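Local coordinates for protein UDP-N-acetylenolpyruvoylglucosamine reductase (Listeria monocytogenes, PDB 3TX1) that binds FAD and probably catalyses the NADPH-dependent reduction of UDP-N-acetylenolpyruvoylglucosamine to UDP-N-acetylmuramate for peptidoglycan synthesis, at residues A[81-86]-A[102-107]; A[259-264]-A[301-306]; A[168-173]-A[209-214]. All coordinates share one frame; numbering follows the deposited sequence.

Overall arrangement
Contacts 1 and 3 lie in the FAD-binding PCMH-type region, in two different sheets, with centres about 22 Å apart. Contact 2 lies in the C-terminal domain, about 35 Å from contact 1 and 41 Å from contact 3, centre to centre. Contact 1 is buried and lies about 10 Å from the chain's centre. It joins two parallel strands and touches FAD directly. Contact 3 is partly buried and pairs two antiparallel strands, with a beta bulge in one of them. Backbone bonds and one serine-glutamate bond hold it. Contact 2 is also buried where it touches, but lies about 27 Å out. It is side-chain packing, largely apolar, between a helix end and a second helix, with an exposed lysine.

Contact 1: residues A[81-86]-A[102-107]; sequences LTILGN and LHLDLL. With FAD (flavin-adenine dinucleotide), chain B.
Leu102 N donates to Thr82 O (2.7 Å), and its own carbonyl O takes the N-H of Leu84. These two bonds pair strands 81-84 and 100-103 in parallel. His103 ND1 also donates to Leu84 O at 2.8 Å. The acceptor lies in the ring plane of His103, but the donor stands 47° above the carbonyl plane of Leu84. CG of His103 is anti to its backbone N (chi1 -172°), which swings the ring toward the end of the other strand. On its far side NE2 has a weak bond to Asp105, and Tyr46 meets the ring edge-to-face. The opposite edge of strand 81-84, at Ile83 O, and the loop that follows serve the cofactor. The ribose hydroxyl O2B of FAD donates to Ile83 O (2.7 Å). Asn86 N donates to FAD O1P (3.2 Å), and Gly85 N makes a weak bond to FAD O1A. CG2 of Ile83 lies over a face of the adenine, 3.6 Å from FAD C5A, while its CD1 runs alongside Leu102 and meets Leu102 CD1 at 3.8 Å. Leu104 CD1 comes to 3.5 Å from FAD N6A. The N-H groups of Gly87, Ser88 and Asn89 continue the FAD bonds. A parallel strand leading into a glycine-rich loop that wraps the diphosphate is characteristic of the PCMH-type FAD-binding fold.

Contact 2: residues A[259-264]-A[301-306]; sequences QDSGLQ and QTVREK
Ser261 and Leu263 meet Thr302, Val303 and Lys306 without any ring or amide between them. The flat groups of Gln301, Arg304 and Glu305 take no part in the interface and link to each other. Arg304 NE donates to Gln301 OE1 from 40° above the carbonyl plane, and Arg304 NH2 forms a salt bridge with Glu310 OE2. The amide of Gln301 donates through NE2, nearly in its own plane, to the anti side of Glu305 OE2. Leu263, Thr302 and Val303 make the apolar part of the interface, with Ser261 at the centre. Leu263 and Thr302 meet tip to tip, CD2 of Leu263 4.0 Å from CG2 of Thr302. CD1 of Leu263 touches Val303 CG2 (3.9 Å), as does Ser261 OG at 3.7 Å. Ser261 OG bonds to Leu257 O in the preceding helix, and Thr302 OG1 to Tyr298 O in its own. Lys306 bends at chi2 (-72°) and chi4, which brings NZ to 2.9 Å from Ser261 O. Gly262, with positive phi, closes helix 254-260 in a Schellman motif. This end rests on helix 289-307 of the C-terminal domain, away from the predicted active-site residues. Leu263 also touches Tyr298 and Val299, and Ser261 touches Phe307.

Contact 3: residues A[168-173]-A[209-214]; sequences VLEAAT and TFSLAL
Glu170 and Thr209 lie side by side and point the same way. CB of Glu170 is 3.7 Å from CG2 of Thr209. Chi1 of 171° sends CG of Glu170 opposite the backbone N, and a bend at chi2 turns the carboxylate toward Ser211. Ser211 OG donates to Glu170 OE1 at 2.6 Å, approaching from 54° above the carboxylate plane. Ala171 is on the same face, with its CB 3.9 Å from CB of Thr209. Leu169 and Phe210 start out diverging, but the end of Leu169 returns and crosses the Phe210 side chain at a slant, its CD1 4.2 Å from Phe210 CE2. The carbonyl O of Val168 lies at the ring edge, in its plane. Val168 also brings its CB against Leu212 CD2 (4.1 Å).

Strands 169-175 and 204-214 pair antiparallel in the second sheet of the FAD-binding PCMH-type region, consistent with these orientations. Glu170 N and Ala171 N both donate to Thr209 O, a classic beta bulge that shifts the register by one. Thr209 N donates back to Ala171 O (2.6 Å), and Ser211 N donates to Val168 O (3.0 Å). Phe210 and Leu169 pack on helix 150-156, through Ile150 and Leu154. Glu170 and Thr209 also touch Gln116 of strand 116-120.

The chemistry is mixed. Leu169 and Phe210 are apolar and directed at a helix, while Glu170, Thr209 and Ser211 bring a carboxylate and two hydroxyls. The Ser211 bond would help fix the carboxylate's rotation. Arg186 adds a long, weak ion pair that may slightly favour the charged form of Glu170.

Contact 1: residues A[81-86]-A[102-107]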
loop_
_atom_site.group_PDB
_atom_site.type_symbol
_atom_site.label_atom_id
_atom_site.label_comp_id
_atom_site.label_asym_id
_atom_site.label_seq_id
_atom_site.Cartn_x
_atom_site.Cartn_y
_atom_site.Cartn_z
ATOM N N LEU A 81 -1.115 -2.126 17.385
ATOM C CA LEU A 81 -0.004 -2.346 16.476
ATOM C C LEU A 81 -0.411 -2.009 15.033
ATOM O O LEU A 81 -1.513 -2.327 14.606
ATOM C CB LEU A 81 0.441 -3.809 16.593
ATOM C CG LEU A 81 1.243 -4.518 15.472
ATOM C CD1 LEU A 81 2.761 -4.427 15.622
ATOM C CD2 LEU A 81 0.803 -5.972 15.508
ATOM N N THR A 82 0.468 -1.370 14.276
ATOM C CA THR A 82 0.132 -1.067 12.904
ATOM C C THR A 82 1.239 -1.574 12.011
ATOM O O THR A 82 2.419 -1.505 12.369
ATOM C CB THR A 82 0.005 0.451 12.609
ATOM O OG1 THR A 82 -0.675 1.131 13.677
ATOM C CG2 THR A 82 -0.731 0.679 11.248
ATOM N N ILE A 83 0.851 -2.050 10.834
ATOM C CA ILE A 83 1.807 -2.479 9.858
ATOM C C ILE A 83 1.816 -1.454 8.788
ATOM O O ILE A 83 0.772 -1.148 8.236
ATOM C CB ILE A 83 1.349 -3.737 9.147
ATOM C CG1 ILE A 83 0.866 -4.718 10.187
ATOM C CG2 ILE A 83 2.499 -4.287 8.303
ATOM C CD1 ILE A 83 1.928 -4.969 11.231
ATOM N N LEU A 84 2.998 -0.943 8.494
ATOM C CA LEU A 84 3.165 0.011 7.433
ATOM C C LEU A 84 4.005 -0.590 6.296
ATOM O O LEU A 84 5.113 -1.050 6.506
ATOM C CB LEU A 84 3.838 1.258 7.980
ATOM C CG LEU A 84 4.377 2.260 6.962
ATOM C CD1 LEU A 84 3.270 3.152 6.388
ATOM C CD2 LEU A 84 5.450 3.097 7.644
ATOM N N GLY A 85 3.457 -0.592 5.091
ATOM C CA GLY A 85 4.200 -1.022 3.902
ATOM C C GLY A 85 4.956 0.223 3.517
ATOM O O GLY A 85 5.703 0.740 4.364
ATOM N N ASN A 86 4.713 0.740 2.300
ATOM C CA ASN A 86 5.335 1.993 1.772
ATOM C C ASN A 86 4.339 3.167 1.711
ATOM O O ASN A 86 4.566 4.180 1.019
ATOM C CB ASN A 86 5.969 1.771 0.393
ATOM C CG ASN A 86 6.925 0.593 0.365
ATOM O OD1 ASN A 86 7.469 0.211 1.377
ATOM N ND2 ASN A 86 7.140 0.016 -0.811
ATOM N N LEU A 102 5.140 -1.444 12.639
ATOM C CA LEU A 102 6.105 -2.392 12.109
ATOM C C LEU A 102 6.261 -2.187 10.629
ATOM O O LEU A 102 5.274 -2.172 9.898
ATOM C CB LEU A 102 5.592 -3.808 12.246
ATOM C CG LEU A 102 5.874 -4.810 13.338
ATOM C CD1 LEU A 102 5.228 -6.098 12.859
ATOM C CD2 LEU A 102 7.364 -5.025 13.456
ATOM N N HIS A 103 7.505 -2.102 10.198
ATOM C CA HIS A 103 7.834 -1.881 8.827
ATOM C C HIS A 103 8.771 -3.011 8.455
ATOM O O HIS A 103 9.869 -3.176 9.006
ATOM C CB HIS A 103 8.438 -0.474 8.695
ATOM C CG HIS A 103 8.673 -0.020 7.269
ATOM N ND1 HIS A 103 7.687 0.056 6.352
ATOM C CD2 HIS A 103 9.833 0.412 6.633
ATOM C CE1 HIS A 103 8.202 0.474 5.177
ATOM N NE2 HIS A 103 9.514 0.689 5.352
ATOM N N LEU A 104 8.359 -3.797 7.484
ATOM C CA LEU A 104 9.090 -4.986 7.138
ATOM C C LEU A 104 9.975 -4.775 5.949
ATOM O O LEU A 104 10.166 -5.634 5.133
ATOM C CB LEU A 104 8.138 -6.118 6.867
ATOM C CG LEU A 104 6.973 -6.208 7.815
ATOM C CD1 LEU A 104 5.843 -6.952 7.181
ATOM C CD2 LEU A 104 7.365 -6.857 9.100
ATOM N N ASP A 105 10.530 -3.597 5.881
ATOM C CA ASP A 105 11.408 -3.190 4.807
ATOM C C ASP A 105 12.518 -4.212 4.609
ATOM O O ASP A 105 12.846 -4.545 3.476
ATOM C CB ASP A 105 12.024 -1.847 5.163
ATOM C CG ASP A 105 12.172 -0.949 3.963
ATOM O OD1 ASP A 105 12.129 -1.458 2.823
ATOM O OD2 ASP A 105 12.307 0.281 4.149
ATOM N N LEU A 106 13.076 -4.733 5.711
ATOM C CA LEU A 106 14.191 -5.700 5.634
ATOM C C LEU A 106 13.836 -7.106 5.134
ATOM O O LEU A 106 14.714 -7.908 4.877
ATOM C CB LEU A 106 14.918 -5.779 6.962
ATOM C CG LEU A 106 15.353 -4.371 7.343
ATOM C CD1 LEU A 106 15.860 -4.286 8.774
ATOM C CD2 LEU A 106 16.404 -3.906 6.360
ATOM N N LEU A 107 12.552 -7.399 4.997
ATOM C CA LEU A 107 12.148 -8.681 4.507
ATOM C C LEU A 107 11.880 -8.463 3.043
ATOM O O LEU A 107 10.739 -8.256 2.648
ATOM C CB LEU A 107 10.922 -9.171 5.265
ATOM C CG LEU A 107 11.084 -9.273 6.796
ATOM C CD1 LEU A 107 9.880 -9.946 7.414
ATOM C CD2 LEU A 107 12.352 -10.015 7.194
HETATM P PA FAD B . 0.560 0.862 2.541
HETATM O O1A FAD B . 1.813 0.987 3.342
HETATM O O2A FAD B . -0.004 2.074 1.857
HETATM O O5B FAD B . -0.620 0.350 3.490
HETATM C C5B FAD B . -1.661 -0.280 2.751
HETATM C C4B FAD B . -2.523 -1.169 3.624
HETATM O O4B FAD B . -1.988 -2.482 3.677
HETATM C C3B FAD B . -2.687 -0.735 5.064
HETATM O O3B FAD B . -3.951 -1.286 5.511
HETATM C C2B FAD B . -1.538 -1.494 5.725
HETATM O O2B FAD B . -1.597 -1.711 7.148
HETATM C C1B FAD B . -1.653 -2.813 5.020
HETATM N N9A FAD B . -0.354 -3.459 4.951
HETATM C C8A FAD B . 0.785 -2.968 4.440
HETATM N N7A FAD B . 1.742 -3.937 4.489
HETATM C C5A FAD B . 1.221 -5.065 5.020
HETATM C C6A FAD B . 1.665 -6.432 5.399
HETATM N N6A FAD B . 2.939 -6.880 5.221
HETATM N N1A FAD B . 0.739 -7.254 5.938
HETATM C C2A FAD B . -0.520 -6.886 6.134
HETATM N N3A FAD B . -0.991 -5.669 5.858
HETATM C C4A FAD B . -0.182 -4.733 5.314
HETATM N N1 FAD B . -3.355 0.189 -6.242
HETATM C C2 FAD B . -3.892 -0.655 -7.157
HETATM O O2 FAD B . -4.510 -1.661 -6.770
HETATM N N3 FAD B . -3.774 -0.501 -8.483
HETATM C C4 FAD B . -3.143 0.521 -9.044
HETATM O O4 FAD B . -3.087 0.653 -10.288
HETATM C C4X FAD B . -2.534 1.483 -8.113
HETATM N N5 FAD B . -1.876 2.535 -8.590
HETATM C C5X FAD B . -1.304 3.443 -7.786
HETATM C C6 FAD B . -0.619 4.501 -8.364
HETATM C C7 FAD B . 0.004 5.435 -7.579
HETATM C C7M FAD B . 0.730 6.588 -8.221
HETATM C C8 FAD B . -0.076 5.258 -6.112
HETATM C C8M FAD B . 0.562 6.234 -5.191
HETATM C C9 FAD B . -0.751 4.212 -5.544
HETATM C C9A FAD B . -1.382 3.285 -6.337
HETATM N N10 FAD B . -2.070 2.180 -5.780
HETATM C C10 FAD B . -2.666 1.259 -6.661
HETATM C "C1'" FAD B . -2.181 2.029 -4.317
HETATM C "C2'" FAD B . -1.046 1.208 -3.749
HETATM O "O2'" FAD B . 0.030 1.142 -4.681
HETATM C "C3'" FAD B . -1.485 -0.217 -3.467
HETATM O "O3'" FAD B . -2.631 -0.128 -2.629
HETATM C "C4'" FAD B . -0.365 -0.972 -2.757
HETATM O "O4'" FAD B . -0.502 -2.391 -2.924
HETATM C "C5'" FAD B . -0.233 -0.591 -1.293
HETATM O "O5'" FAD B . 1.084 -0.905 -0.907
HETATM P P FAD B . 1.790 -0.340 0.389
HETATM O O1P FAD B . 2.873 -1.315 0.682
HETATM O O2P FAD B . 2.118 1.072 0.043
HETATM O O3P FAD B . 0.682 -0.331 1.495
#

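Contact 2: residues A[259-264]-A[301-306]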
loop_
_atom_site.group_PDB
_atom_site.type_symbol
_atom_site.label_atom_id
_atom_site.label_comp_id
_atom_site.label_asym_id
_atom_site.label_seq_id
_atom_site.Cartn_x
_atom_site.Cartn_y
_atom_site.Cartn_z
ATOM N N GLN A 259 -13.434 16.591 -11.710
ATOM C CA GLN A 259 -13.110 17.546 -12.745
ATOM C C GLN A 259 -14.332 18.365 -13.058
ATOM O O GLN A 259 -14.279 19.587 -13.075
ATOM C CB GLN A 259 -12.618 16.811 -13.941
ATOM C CG GLN A 259 -11.780 17.629 -14.883
ATOM C CD GLN A 259 -11.187 16.753 -15.964
ATOM O OE1 GLN A 259 -11.614 15.619 -16.156
ATOM N NE2 GLN A 259 -10.199 17.267 -16.665
ATOM N N ASP A 260 -15.458 17.687 -13.193
ATOM C CA ASP A 260 -16.746 18.354 -13.428
ATOM C C ASP A 260 -17.178 19.336 -12.323
ATOM O O ASP A 260 -17.948 20.247 -12.587
ATOM C CB ASP A 260 -17.857 17.312 -13.652
ATOM C CG ASP A 260 -17.717 16.557 -14.989
ATOM O OD1 ASP A 260 -16.842 16.902 -15.826
ATOM O OD2 ASP A 260 -18.510 15.611 -15.210
ATOM N N SER A 261 -16.721 19.137 -11.088
ATOM C CA SER A 261 -17.098 20.047 -9.997
ATOM C C SER A 261 -16.215 21.290 -9.893
ATOM O O SER A 261 -16.374 22.084 -8.982
ATOM C CB SER A 261 -17.124 19.307 -8.665
ATOM O OG SER A 261 -18.020 18.213 -8.765
ATOM N N GLY A 262 -15.286 21.443 -10.837
ATOM C CA GLY A 262 -14.389 22.561 -10.860
ATOM C C GLY A 262 -13.264 22.444 -9.872
ATOM O O GLY A 262 -12.636 23.432 -9.540
ATOM N N LEU A 263 -12.982 21.244 -9.392
ATOM C CA LEU A 263 -11.906 21.064 -8.419
ATOM C C LEU A 263 -10.538 20.748 -8.971
ATOM O O LEU A 263 -9.599 20.693 -8.217
ATOM C CB LEU A 263 -12.247 19.952 -7.435
ATOM C CG LEU A 263 -13.461 20.190 -6.549
ATOM C CD1 LEU A 263 -13.978 18.820 -6.110
ATOM C CD2 LEU A 263 -13.090 21.107 -5.396
ATOM N N GLN A 264 -10.391 20.523 -10.263
ATOM C CA GLN A 264 -9.075 20.169 -10.774
ATOM C C GLN A 264 -8.113 21.358 -10.739
ATOM O O GLN A 264 -8.418 22.433 -11.286
ATOM C CB GLN A 264 -9.165 19.597 -12.169
ATOM C CG GLN A 264 -7.852 18.950 -12.555
ATOM C CD GLN A 264 -7.922 18.103 -13.815
ATOM O OE1 GLN A 264 -8.747 18.337 -14.708
ATOM N NE2 GLN A 264 -7.026 17.117 -13.898
ATOM N N GLN A 301 -16.889 17.269 -0.074
ATOM C CA GLN A 301 -17.990 18.185 0.185
ATOM C C GLN A 301 -18.506 18.906 -1.052
ATOM O O GLN A 301 -19.697 19.085 -1.188
ATOM C CB GLN A 301 -17.624 19.196 1.273
ATOM C CG GLN A 301 -18.791 20.079 1.631
ATOM C CD GLN A 301 -19.989 19.278 2.098
ATOM O OE1 GLN A 301 -19.861 18.121 2.546
ATOM N NE2 GLN A 301 -21.170 19.884 1.998
ATOM N N THR A 302 -17.614 19.322 -1.942
ATOM C CA THR A 302 -18.009 20.069 -3.120
ATOM C C THR A 302 -18.730 19.138 -4.090
ATOM O O THR A 302 -19.722 19.483 -4.733
ATOM C CB THR A 302 -16.753 20.622 -3.776
ATOM O OG1 THR A 302 -16.057 21.419 -2.818
ATOM C CG2 THR A 302 -17.073 21.478 -4.945
ATOM N N VAL A 303 -18.240 17.922 -4.197
ATOM C CA VAL A 303 -18.879 17.009 -5.102
ATOM C C VAL A 303 -20.286 16.686 -4.682
ATOM O O VAL A 303 -21.163 16.591 -5.537
ATOM C CB VAL A 303 -18.075 15.728 -5.316
ATOM C CG1 VAL A 303 -18.887 14.744 -6.124
ATOM C CG2 VAL A 303 -16.797 16.097 -6.032
ATOM N N ARG A 304 -20.529 16.538 -3.385
ATOM C CA ARG A 304 -21.859 16.142 -2.988
ATOM C C ARG A 304 -22.830 17.332 -3.132
ATOM O O ARG A 304 -24.051 17.167 -3.212
ATOM C CB ARG A 304 -21.859 15.455 -1.624
ATOM C CG ARG A 304 -22.355 16.257 -0.466
ATOM C CD ARG A 304 -22.408 15.423 0.823
ATOM N NE ARG A 304 -21.191 15.557 1.642
ATOM C CZ ARG A 304 -20.150 14.721 1.629
ATOM N NH1 ARG A 304 -19.097 14.968 2.424
ATOM N NH2 ARG A 304 -20.162 13.637 0.849
ATOM N N GLU A 305 -22.287 18.536 -3.241
ATOM C CA GLU A 305 -23.154 19.683 -3.400
ATOM C C GLU A 305 -23.591 19.887 -4.821
ATOM O O GLU A 305 -24.717 20.294 -5.048
ATOM C CB GLU A 305 -22.531 20.935 -2.824
ATOM C CG GLU A 305 -22.504 20.894 -1.315
ATOM C CD GLU A 305 -21.703 22.030 -0.709
ATOM O OE1 GLU A 305 -21.377 23.021 -1.430
ATOM O OE2 GLU A 305 -21.392 21.920 0.505
ATOM N N LYS A 306 -22.728 19.564 -5.773
ATOM C CA LYS A 306 -23.049 19.731 -7.186
ATOM C C LYS A 306 -23.773 18.546 -7.782
ATOM O O LYS A 306 -24.545 18.722 -8.701
ATOM C CB LYS A 306 -21.783 19.921 -8.018
ATOM C CG LYS A 306 -20.796 20.952 -7.491
ATOM C CD LYS A 306 -21.259 22.387 -7.660
ATOM C CE LYS A 306 -20.135 23.333 -7.278
ATOM N NZ LYS A 306 -18.899 23.166 -8.096
#

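Contact 3: residues A[168-173]-A[209-214]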
loop_
_atom_site.group_PDB
_atom_site.type_symbol
_atom_site.label_atom_id
_atom_site.label_comp_id
_atom_site.label_asym_id
_atom_site.label_seq_id
_atom_site.Cartn_x
_atom_site.Cartn_y
_atom_site.Cartn_z
ATOM N N VAL A 168 -3.704 -14.367 -9.207
ATOM C CA VAL A 168 -2.559 -15.264 -9.183
ATOM C C VAL A 168 -1.946 -15.586 -7.842
ATOM O O VAL A 168 -0.846 -16.177 -7.793
ATOM C CB VAL A 168 -1.428 -14.827 -10.130
ATOM C CG1 VAL A 168 -1.786 -15.156 -11.557
ATOM C CG2 VAL A 168 -1.069 -13.360 -9.920
ATOM N N LEU A 169 -2.635 -15.265 -6.769
ATOM C CA LEU A 169 -2.111 -15.560 -5.457
ATOM C C LEU A 169 -2.203 -17.030 -5.195
ATOM O O LEU A 169 -3.282 -17.542 -5.144
ATOM C CB LEU A 169 -2.926 -14.841 -4.423
ATOM C CG LEU A 169 -2.276 -14.589 -3.079
ATOM C CD1 LEU A 169 -0.777 -14.592 -3.145
ATOM C CD2 LEU A 169 -2.792 -13.250 -2.645
ATOM N N GLU A 170 -1.075 -17.699 -5.011
ATOM C CA GLU A 170 -1.112 -19.119 -4.756
ATOM C C GLU A 170 -1.188 -19.374 -3.239
ATOM O O GLU A 170 -2.129 -20.003 -2.729
ATOM C CB GLU A 170 0.157 -19.779 -5.269
ATOM C CG GLU A 170 0.326 -21.232 -4.854
ATOM C CD GLU A 170 -0.725 -22.157 -5.433
ATOM O OE1 GLU A 170 -1.462 -21.741 -6.362
ATOM O OE2 GLU A 170 -0.819 -23.301 -4.927
ATOM N N ALA A 171 -0.174 -18.881 -2.531
ATOM C CA ALA A 171 -0.014 -19.097 -1.111
ATOM C C ALA A 171 0.621 -17.873 -0.456
ATOM O O ALA A 171 1.271 -17.057 -1.113
ATOM C CB ALA A 171 0.867 -20.318 -0.894
ATOM N N ALA A 172 0.448 -17.773 0.856
ATOM C CA ALA A 172 1.033 -16.697 1.635
ATOM C C ALA A 172 1.448 -17.173 3.021
ATOM O O ALA A 172 0.790 -18.048 3.623
ATOM C CB ALA A 172 0.047 -15.560 1.765
ATOM N N THR A 173 2.554 -16.608 3.508
ATOM C CA THR A 173 2.970 -16.845 4.881
ATOM C C THR A 173 2.537 -15.631 5.685
ATOM O O THR A 173 2.837 -14.499 5.330
ATOM C CB THR A 173 4.479 -16.985 5.037
ATOM O OG1 THR A 173 4.951 -17.975 4.133
ATOM C CG2 THR A 173 4.817 -17.404 6.471
ATOM N N THR A 209 3.286 -16.271 -2.527
ATOM C CA THR A 209 3.571 -17.198 -3.639
ATOM C C THR A 209 2.565 -17.010 -4.757
ATOM O O THR A 209 1.357 -17.224 -4.568
ATOM C CB THR A 209 3.451 -18.686 -3.246
ATOM O OG1 THR A 209 4.386 -19.022 -2.221
ATOM C CG2 THR A 209 3.765 -19.539 -4.435
ATOM N N PHE A 210 3.061 -16.628 -5.928
ATOM C CA PHE A 210 2.195 -16.452 -7.095
ATOM C C PHE A 210 2.349 -17.600 -8.114
ATOM O O PHE A 210 3.478 -17.955 -8.491
ATOM C CB PHE A 210 2.524 -15.140 -7.764
ATOM C CG PHE A 210 2.642 -13.979 -6.823
ATOM C CD1 PHE A 210 3.896 -13.522 -6.430
ATOM C CD2 PHE A 210 1.508 -13.294 -6.388
ATOM C CE1 PHE A 210 4.025 -12.426 -5.595
ATOM C CE2 PHE A 210 1.621 -12.197 -5.553
ATOM C CZ PHE A 210 2.883 -11.766 -5.159
ATOM N N SER A 211 1.221 -18.197 -8.519
ATOM C CA SER A 211 1.170 -19.281 -9.525
ATOM C C SER A 211 1.185 -18.716 -10.952
ATOM O O SER A 211 0.132 -18.379 -11.498
ATOM C CB SER A 211 -0.115 -20.082 -9.366
ATOM O OG SER A 211 0.016 -21.108 -8.419
ATOM N N LEU A 212 2.326 -18.625 -11.597
ATOM C CA LEU A 212 2.315 -18.065 -12.927
ATOM C C LEU A 212 2.380 -19.115 -14.027
ATOM O O LEU A 212 2.463 -20.289 -13.773
ATOM C CB LEU A 212 3.431 -17.044 -13.086
ATOM C CG LEU A 212 3.613 -15.988 -12.004
ATOM C CD1 LEU A 212 4.697 -15.001 -12.356
ATOM C CD2 LEU A 212 2.332 -15.305 -11.596
ATOM N N ALA A 213 2.326 -18.687 -15.257
ATOM C CA ALA A 213 2.455 -19.616 -16.367
ATOM C C ALA A 213 3.618 -19.229 -17.309
ATOM O O ALA A 213 3.933 -18.045 -17.480
ATOM C CB ALA A 213 1.142 -19.703 -17.127
ATOM N N LEU A 214 4.271 -20.228 -17.903
ATOM C CA LEU A 214 5.341 -19.953 -18.878
ATOM C C LEU A 214 4.811 -19.427 -20.221
ATOM O O LEU A 214 3.846 -19.950 -20.775
ATOM C CB LEU A 214 6.314 -21.128 -19.044
ATOM C CG LEU A 214 7.397 -21.168 -17.957
ATOM C CD1 LEU A 214 8.036 -22.546 -17.909
ATOM C CD2 LEU A 214 8.460 -20.075 -18.100
#